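Local structure of helicase of the snf2/rad54 family (Sulfolobus solfataricus, 1Z5Z) at residues R93-G96 against K97-R100. The protein is the C-terminal domain of a SWI2/SNF2-family ATPase, which probably couples ATP hydrolysis to movement along double-stranded DNA. Residues are numbered along the deposited sequence; the frame is centred on the assembly and turned at random.
Sequences RRSG and KMIR
Ser95 and Gly96 open helix 96-110 with two successive i to i+4 backbone bonds: Ile99 N to Ser95 O at 2.9 Å, and Arg100 N to Gly96 O, longer at 3.1 Å. Ser95 is the N-cap, a worked example of how a helix start is closed by a side chain. A chi1 of 162° swings OG away from the residue's own N, and the hydroxyl turns back over the first turn and accepts from Met98 N at 2.9 Å, almost straight at 167°. The same OG donates to Asp80 O, so the buried hydroxyl is used both as acceptor and as donor. Alongside, Ser95 CB lies 3.6 Å from Met98 CB, while Ile99 lays CG1 against Ser95 O at 3.3 Å, with CD1 3.8 Å from Arg93 O. Replacing Ser95 by an alanine would probably leave Met98 N without its cap and Asp80 O without this partner, fraying the first turn. Beyond the cap, the extended Lys97 chain runs against strand 216-222 and carries NZ to salt bridges with Glu227 and Asp80, Met98 packs on helix 122-136, and Arg100 touches strand 29-35.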
loop_
_atom_site.group_PDB
_atom_site.type_symbol
_atom_site.label_atom_id
_atom_site.label_comp_id
_atom_site.label_asym_id
_atom_site.label_seq_id
_atom_site.Cartn_x
_atom_site.Cartn_y
_atom_site.Cartn_z
ATOM N N ARG A 93 -9.836 2.417 12.881
ATOM C CA ARG A 93 -10.291 3.815 12.917
ATOM C C ARG A 93 -9.333 4.885 12.411
ATOM O O ARG A 93 -9.761 5.883 11.826
ATOM C CB ARG A 93 -10.714 4.196 14.362
ATOM C CG ARG A 93 -10.969 5.692 14.629
ATOM C CD ARG A 93 -11.405 5.963 16.030
ATOM N NE ARG A 93 -10.991 4.942 17.012
ATOM C CZ ARG A 93 -10.895 5.161 18.317
ATOM N NH1 ARG A 93 -10.508 4.202 19.093
ATOM N NH2 ARG A 93 -10.986 6.373 18.813
ATOM N N ARG A 94 -8.040 4.694 12.627
ATOM C CA ARG A 94 -7.061 5.686 12.193
ATOM C C ARG A 94 -6.691 5.610 10.703
ATOM O O ARG A 94 -6.011 6.498 10.173
ATOM C CB ARG A 94 -5.814 5.549 13.053
ATOM C CG ARG A 94 -6.115 5.742 14.551
ATOM C CD ARG A 94 -4.834 5.621 15.362
ATOM N NE ARG A 94 -3.895 6.678 15.025
ATOM C CZ ARG A 94 -2.634 6.703 15.443
ATOM N NH1 ARG A 94 -1.838 7.710 15.104
ATOM N NH2 ARG A 94 -2.175 5.709 16.185
ATOM N N SER A 95 -7.177 4.587 10.017
ATOM C CA SER A 95 -6.830 4.428 8.610
ATOM C C SER A 95 -7.996 4.255 7.600
ATOM O O SER A 95 -8.720 3.285 7.642
ATOM C CB SER A 95 -5.812 3.246 8.490
ATOM O OG SER A 95 -5.747 2.753 7.145
ATOM N N GLY A 96 -8.149 5.202 6.680
ATOM C CA GLY A 96 -9.181 5.063 5.654
ATOM C C GLY A 96 -9.111 3.695 4.981
ATOM O O GLY A 96 -10.156 3.075 4.763
ATOM N N LYS A 97 -7.887 3.221 4.669
ATOM C CA LYS A 97 -7.660 1.912 4.034
ATOM C C LYS A 97 -8.044 0.731 4.910
ATOM O O LYS A 97 -8.660 -0.224 4.442
ATOM C CB LYS A 97 -6.169 1.742 3.620
ATOM C CG LYS A 97 -5.763 2.530 2.374
ATOM C CD LYS A 97 -4.394 2.051 1.849
ATOM C CE LYS A 97 -3.917 2.907 0.707
ATOM N NZ LYS A 97 -2.528 2.566 0.340
ATOM N N MET A 98 -7.643 0.778 6.178
ATOM C CA MET A 98 -7.980 -0.277 7.128
ATOM C C MET A 98 -9.505 -0.336 7.255
ATOM O O MET A 98 -10.091 -1.410 7.323
ATOM C CB MET A 98 -7.376 0.040 8.502
ATOM C CG MET A 98 -6.312 -0.905 9.029
ATOM S SD MET A 98 -5.679 -2.267 8.014
ATOM C CE MET A 98 -6.802 -3.449 8.568
ATOM N N ILE A 99 -10.148 0.823 7.287
ATOM C CA ILE A 99 -11.599 0.852 7.414
ATOM C C ILE A 99 -12.244 0.142 6.223
ATOM O O ILE A 99 -13.177 -0.636 6.408
ATOM C CB ILE A 99 -12.105 2.309 7.514
ATOM C CG1 ILE A 99 -11.794 2.863 8.899
ATOM C CG2 ILE A 99 -13.625 2.385 7.213
ATOM C CD1 ILE A 99 -11.757 4.404 8.947
ATOM N N ARG A 100 -11.765 0.401 5.007
ATOM C CA ARG A 100 -12.355 -0.273 3.864
ATOM C C ARG A 100 -11.956 -1.743 3.857
ATOM O O ARG A 100 -12.730 -2.591 3.409
ATOM C CB ARG A 100 -11.921 0.369 2.534
ATOM C CG ARG A 100 -12.508 1.731 2.292
ATOM C CD ARG A 100 -13.988 1.632 1.947
ATOM N NE ARG A 100 -14.230 2.100 0.587
ATOM C CZ ARG A 100 -14.673 1.330 -0.403
ATOM N NH1 ARG A 100 -14.848 1.859 -1.614
ATOM N NH2 ARG A 100 -14.946 0.039 -0.181
#